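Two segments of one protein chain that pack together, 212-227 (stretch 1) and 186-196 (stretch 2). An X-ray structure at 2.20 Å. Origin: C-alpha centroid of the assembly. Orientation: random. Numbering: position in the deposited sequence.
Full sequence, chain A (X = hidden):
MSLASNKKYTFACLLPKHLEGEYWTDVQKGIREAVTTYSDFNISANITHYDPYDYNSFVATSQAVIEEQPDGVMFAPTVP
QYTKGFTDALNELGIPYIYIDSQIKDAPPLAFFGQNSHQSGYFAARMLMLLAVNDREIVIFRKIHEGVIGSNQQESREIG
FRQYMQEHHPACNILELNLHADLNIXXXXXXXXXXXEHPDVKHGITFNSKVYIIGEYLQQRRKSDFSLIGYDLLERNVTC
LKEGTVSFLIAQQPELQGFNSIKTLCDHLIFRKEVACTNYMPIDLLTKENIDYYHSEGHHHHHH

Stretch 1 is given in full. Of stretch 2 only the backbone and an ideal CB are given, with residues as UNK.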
# COMPACT_ATOMS: atom_id res chain seq x y z
N TYR A 212 15.37 2.31 -12.58
CA TYR A 212 16.47 1.34 -12.55
C TYR A 212 17.66 1.79 -13.40
O TYR A 212 18.79 1.37 -13.16
CB TYR A 212 15.98 -0.03 -13.03
CG TYR A 212 15.56 -0.08 -14.48
CD1 TYR A 212 16.51 -0.13 -15.50
CD2 TYR A 212 14.21 -0.07 -14.84
CE1 TYR A 212 16.14 -0.17 -16.84
CE2 TYR A 212 13.82 -0.11 -16.19
CZ TYR A 212 14.80 -0.16 -17.18
OH TYR A 212 14.44 -0.20 -18.50
N ILE A 213 17.40 2.64 -14.39
CA ILE A 213 18.47 3.14 -15.26
C ILE A 213 19.46 3.91 -14.40
O ILE A 213 20.67 3.78 -14.55
CB ILE A 213 17.91 4.08 -16.36
CG1 ILE A 213 17.05 3.29 -17.34
CG2 ILE A 213 19.04 4.76 -17.11
CD1 ILE A 213 16.26 4.16 -18.29
N ILE A 214 18.93 4.71 -13.48
CA ILE A 214 19.76 5.51 -12.59
C ILE A 214 20.29 4.62 -11.48
O ILE A 214 21.43 4.76 -11.05
CB ILE A 214 18.95 6.64 -11.94
CG1 ILE A 214 18.20 7.45 -13.00
CG2 ILE A 214 19.89 7.53 -11.13
CD1 ILE A 214 19.09 8.28 -13.90
N GLY A 215 19.44 3.71 -11.01
CA GLY A 215 19.84 2.82 -9.95
C GLY A 215 20.97 1.87 -10.34
O GLY A 215 21.92 1.69 -9.58
N GLU A 216 20.85 1.27 -11.52
CA GLU A 216 21.87 0.35 -12.00
C GLU A 216 23.14 1.11 -12.35
O GLU A 216 24.23 0.55 -12.29
CB GLU A 216 21.35 -0.43 -13.21
CG GLU A 216 20.15 -1.30 -12.89
CD GLU A 216 19.58 -2.01 -14.10
OE1 GLU A 216 18.62 -2.79 -13.93
OE2 GLU A 216 20.09 -1.78 -15.22
N TYR A 217 22.99 2.38 -12.70
CA TYR A 217 24.17 3.19 -13.01
C TYR A 217 24.99 3.33 -11.73
O TYR A 217 26.21 3.15 -11.74
CB TYR A 217 23.77 4.58 -13.50
CG TYR A 217 24.92 5.56 -13.51
CD1 TYR A 217 25.87 5.54 -14.54
CD2 TYR A 217 25.08 6.48 -12.48
CE1 TYR A 217 26.96 6.43 -14.53
CE2 TYR A 217 26.16 7.36 -12.47
CZ TYR A 217 27.09 7.33 -13.50
OH TYR A 217 28.16 8.19 -13.48
N LEU A 218 24.31 3.66 -10.63
CA LEU A 218 24.94 3.83 -9.33
C LEU A 218 25.55 2.52 -8.82
O LEU A 218 26.56 2.53 -8.12
CB LEU A 218 23.93 4.35 -8.30
CG LEU A 218 23.35 5.76 -8.48
CD1 LEU A 218 22.25 6.00 -7.45
CD2 LEU A 218 24.45 6.80 -8.34
N GLN A 219 24.92 1.41 -9.17
CA GLN A 219 25.37 0.09 -8.74
C GLN A 219 26.66 -0.27 -9.45
O GLN A 219 27.62 -0.72 -8.82
CB GLN A 219 24.30 -0.96 -9.06
CG GLN A 219 24.57 -2.33 -8.48
CD GLN A 219 24.33 -2.40 -6.98
OE1 GLN A 219 24.48 -3.45 -6.36
NE2 GLN A 219 23.96 -1.27 -6.38
N GLN A 220 26.69 -0.07 -10.76
CA GLN A 220 27.86 -0.40 -11.56
C GLN A 220 29.02 0.55 -11.28
O GLN A 220 30.16 0.26 -11.62
CB GLN A 220 27.50 -0.36 -13.05
CG GLN A 220 28.29 -1.36 -13.89
CD GLN A 220 28.68 -0.83 -15.26
OE1 GLN A 220 27.82 -0.55 -16.10
NE2 GLN A 220 29.98 -0.68 -15.48
N ARG A 221 28.73 1.69 -10.67
CA ARG A 221 29.77 2.65 -10.34
C ARG A 221 30.01 2.60 -8.84
O ARG A 221 30.70 3.45 -8.29
CB ARG A 221 29.36 4.06 -10.76
CG ARG A 221 29.24 4.28 -12.26
CD ARG A 221 30.55 4.73 -12.88
NE ARG A 221 30.41 5.00 -14.31
CZ ARG A 221 31.36 5.54 -15.07
NH1 ARG A 221 32.54 5.87 -14.53
NH2 ARG A 221 31.15 5.74 -16.36
N ARG A 222 29.41 1.61 -8.20
CA ARG A 222 29.53 1.43 -6.75
C ARG A 222 29.46 2.76 -6.00
O ARG A 222 30.16 2.96 -5.01
CB ARG A 222 30.81 0.68 -6.40
CG ARG A 222 30.82 -0.75 -6.96
CD ARG A 222 32.12 -1.47 -6.67
NE ARG A 222 32.46 -2.39 -7.76
CZ ARG A 222 32.08 -3.66 -7.82
NH1 ARG A 222 31.35 -4.20 -6.85
NH2 ARG A 222 32.43 -4.40 -8.86
N LYS A 223 28.61 3.65 -6.50
CA LYS A 223 28.40 4.95 -5.87
C LYS A 223 27.29 4.68 -4.85
O LYS A 223 26.21 4.23 -5.22
CB LYS A 223 27.93 5.96 -6.92
CG LYS A 223 27.55 7.33 -6.37
CD LYS A 223 28.73 8.03 -5.70
CE LYS A 223 28.46 9.52 -5.55
NZ LYS A 223 28.18 10.15 -6.88
N SER A 224 27.56 4.95 -3.58
CA SER A 224 26.58 4.71 -2.53
C SER A 224 26.22 5.97 -1.77
O SER A 224 25.54 5.92 -0.74
CB SER A 224 27.12 3.67 -1.54
OG SER A 224 28.19 4.20 -0.80
N ASP A 225 26.67 7.12 -2.28
CA ASP A 225 26.39 8.39 -1.63
C ASP A 225 25.27 9.15 -2.36
O ASP A 225 25.30 10.37 -2.47
CB ASP A 225 27.66 9.24 -1.59
CG ASP A 225 27.53 10.42 -0.65
OD1 ASP A 225 27.34 10.19 0.56
OD2 ASP A 225 27.62 11.57 -1.13
N PHE A 226 24.29 8.39 -2.85
CA PHE A 226 23.17 8.96 -3.58
C PHE A 226 22.01 7.97 -3.54
O PHE A 226 22.21 6.77 -3.76
CB PHE A 226 23.56 9.22 -5.04
CG PHE A 226 22.62 10.13 -5.77
CD1 PHE A 226 22.84 11.50 -5.79
CD2 PHE A 226 21.51 9.62 -6.45
CE1 PHE A 226 21.97 12.36 -6.48
CE2 PHE A 226 20.63 10.47 -7.14
CZ PHE A 226 20.87 11.84 -7.15
N SER A 227 20.80 8.47 -3.26
CA SER A 227 19.61 7.62 -3.20
C SER A 227 18.47 8.16 -4.07
O SER A 227 18.22 9.37 -4.12
CB SER A 227 19.13 7.48 -1.76
OG SER A 227 18.75 8.74 -1.23
N UNK A 186 24.78 8.50 -24.73
CA UNK A 186 24.36 7.38 -23.91
C UNK A 186 24.02 7.79 -22.50
O UNK A 186 24.65 8.68 -21.93
CB UNK A 186 25.45 6.31 -23.88
N UNK A 187 23.01 7.13 -21.95
CA UNK A 187 22.54 7.41 -20.61
C UNK A 187 23.65 7.53 -19.58
O UNK A 187 23.70 8.50 -18.83
CB UNK A 187 21.56 6.32 -20.18
N UNK A 188 24.56 6.57 -19.56
CA UNK A 188 25.65 6.61 -18.60
C UNK A 188 26.57 7.82 -18.79
O UNK A 188 27.12 8.34 -17.81
CB UNK A 188 26.47 5.32 -18.70
N UNK A 189 26.73 8.27 -20.02
CA UNK A 189 27.59 9.43 -20.26
C UNK A 189 26.91 10.70 -19.73
O UNK A 189 27.58 11.59 -19.20
CB UNK A 189 27.90 9.57 -21.75
N UNK A 190 25.59 10.78 -19.86
CA UNK A 190 24.86 11.93 -19.33
C UNK A 190 25.08 11.98 -17.82
O UNK A 190 25.34 13.03 -17.25
CB UNK A 190 23.37 11.85 -19.67
N UNK A 191 24.96 10.82 -17.17
CA UNK A 191 25.13 10.73 -15.72
C UNK A 191 26.54 11.13 -15.28
O UNK A 191 26.69 11.88 -14.32
CB UNK A 191 24.82 9.31 -15.25
N UNK A 192 27.56 10.64 -15.98
CA UNK A 192 28.94 10.99 -15.62
C UNK A 192 29.14 12.50 -15.59
O UNK A 192 29.67 13.05 -14.63
CB UNK A 192 29.93 10.36 -16.60
N UNK A 193 28.70 13.18 -16.65
CA UNK A 193 28.85 14.63 -16.70
C UNK A 193 28.08 15.29 -15.56
O UNK A 193 28.62 16.17 -14.88
CB UNK A 193 28.37 15.17 -18.05
N UNK A 194 26.84 14.86 -15.33
CA UNK A 194 26.03 15.44 -14.27
C UNK A 194 26.67 15.31 -12.89
O UNK A 194 26.82 16.29 -12.17
CB UNK A 194 24.65 14.78 -14.26
N UNK A 195 27.04 14.09 -12.53
CA UNK A 195 27.63 13.86 -11.22
C UNK A 195 29.00 14.51 -11.10
O UNK A 195 29.49 14.77 -10.00
CB UNK A 195 27.74 12.36 -10.95
N UNK A 196 29.62 14.77 -12.25
CA UNK A 196 30.93 15.41 -12.29
C UNK A 196 30.74 16.88 -11.98
O UNK A 196 31.42 17.44 -11.12
CB UNK A 196 31.61 15.22 -13.65

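From 187 onward stretch 2 is a helix crossing the helix of stretch 1 at 68°; Tyr-217 reaches into it, and its ring shapes four of the positions below.

Position 186 lies just before the first helical turn, with nothing of stretch 1 near its CB. An N-cap favours Ser, Thr, Asp or Asn, but stretch 1 permits many residues; the deposited one is Glu-186.

Position 187 points toward stretch 1, its ideal CB 4.3 Å from Ile-213 CG2. A small aliphatic would suit, and so would an acidic residue, favoured in the first turn of a helix. It is Asp-187, whose OD1 lies 3.6 Å from Ile-213 CG2 while finding its hydrogen bond elsewhere in the structure.

At 188 the CB points sideways, close to Tyr-217, so a small residue such as Ala, Ser or Thr fits beside the ring. Ser-188 lies there, its CB 4.2 Å from Tyr-217 CD1.

Positions 189 and 190 find no partner in stretch 1: the first points away, the second is out of reach. Stretch 1 does not decide between helix formers here; they are Arg-189 and Met-190, the latter modelled as selenomethionine.

At 191 the ideal CB stands 3.5 Å from Tyr-217 CZ, over the ring face, and Ile-214 offers a methyl nearby. Ala, Leu or Met would be plausible. Leu-191 makes a CH-pi contact through CB, and its CD1 meets Ile-214 CD1 at 3.9 Å.

Position 192 points sideways, yet its ideal CB is 4.2 Å from Tyr-217 OH and 4.8 Å from Arg-221 NH2. A hydroxyl and a guanidinium together call for a short acceptor, best an anion; Asp fits, with Asn or Glu as alternatives. Asp-192 answers both: Tyr-217 OH donates a hydrogen bond to OD1 at 2.6 Å, and Arg-221 NH2 forms a salt bridge with OD2 at 2.9 Å.

Position 193 points away, suiting a polar residue, and Asp-193 pairs along its own helix with 196. Position 194 points toward stretch 1, which sets no limit on size there; Phe-194 makes no contact with it.

Position 195 faces Tyr-217, Leu-218, Phe-226 and Lys-223 NZ, 4.6 Å from the ideal CB of 195. Leu or Met could fill the space, but an aromatic can also receive the cation. Phe-195 takes Lys-223 NZ over its face, turns its edge to the face of Phe-226, and meets Tyr-217 rim to rim.

Position 196 points sideways, free of stretch 1, suiting a long polar chain; Arg-196 NH1 bridges Asp-193 OD1 at 2.7 Å.

Stretch 2, residues 186-196: EDSRMLDDFFR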
# COMPACT_ATOMS: atom_id res chain seq x y z
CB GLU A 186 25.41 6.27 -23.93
CG GLU A 186 25.48 5.55 -25.28
CD GLU A 186 24.14 4.93 -25.68
OE1 GLU A 186 23.08 5.47 -25.29
OE2 GLU A 186 24.15 3.90 -26.39
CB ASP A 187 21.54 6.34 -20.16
CG ASP A 187 20.20 6.49 -20.86
OD1 ASP A 187 19.30 5.66 -20.62
OD2 ASP A 187 20.05 7.45 -21.64
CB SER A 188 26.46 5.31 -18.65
OG SER A 188 27.07 5.14 -19.92
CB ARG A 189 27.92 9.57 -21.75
CG ARG A 189 29.22 10.34 -22.01
CD ARG A 189 29.68 10.22 -23.46
NE ARG A 189 28.85 10.99 -24.38
CZ ARG A 189 28.92 10.91 -25.71
NH1 ARG A 189 29.78 10.08 -26.28
NH2 ARG A 189 28.12 11.66 -26.46
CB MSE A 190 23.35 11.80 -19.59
CG MSE A 190 22.92 11.81 -21.06
SE MSE A 190 22.92 13.64 -21.84
CE MSE A 190 22.12 14.71 -20.37
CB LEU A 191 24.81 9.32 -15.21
CG LEU A 191 23.36 8.87 -14.95
CD1 LEU A 191 22.62 9.93 -14.16
CD2 LEU A 191 22.64 8.60 -16.25
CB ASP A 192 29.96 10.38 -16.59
CG ASP A 192 30.04 8.87 -16.48
OD1 ASP A 192 29.95 8.35 -15.34
OD2 ASP A 192 30.22 8.20 -17.52
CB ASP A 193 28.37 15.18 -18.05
CG ASP A 193 29.29 14.78 -19.21
OD1 ASP A 193 30.53 14.86 -19.05
OD2 ASP A 193 28.78 14.39 -20.29
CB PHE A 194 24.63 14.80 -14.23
CG PHE A 194 23.80 15.24 -13.06
CD1 PHE A 194 23.16 16.47 -13.08
CD2 PHE A 194 23.71 14.45 -11.91
CE1 PHE A 194 22.44 16.92 -11.96
CE2 PHE A 194 23.00 14.89 -10.79
CZ PHE A 194 22.36 16.13 -10.82
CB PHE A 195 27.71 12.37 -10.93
CG PHE A 195 26.40 11.78 -10.50
CD1 PHE A 195 25.85 10.69 -11.17
CD2 PHE A 195 25.70 12.32 -9.41
CE1 PHE A 195 24.62 10.15 -10.77
CE2 PHE A 195 24.48 11.79 -9.01
CZ PHE A 195 23.94 10.70 -9.69
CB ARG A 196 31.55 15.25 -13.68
CG ARG A 196 32.81 16.08 -13.90
CD ARG A 196 33.42 15.78 -15.25
NE ARG A 196 33.74 14.36 -15.37
CZ ARG A 196 33.22 13.54 -16.28
NH1 ARG A 196 32.33 14.00 -17.16
NH2 ARG A 196 33.56 12.26 -16.29
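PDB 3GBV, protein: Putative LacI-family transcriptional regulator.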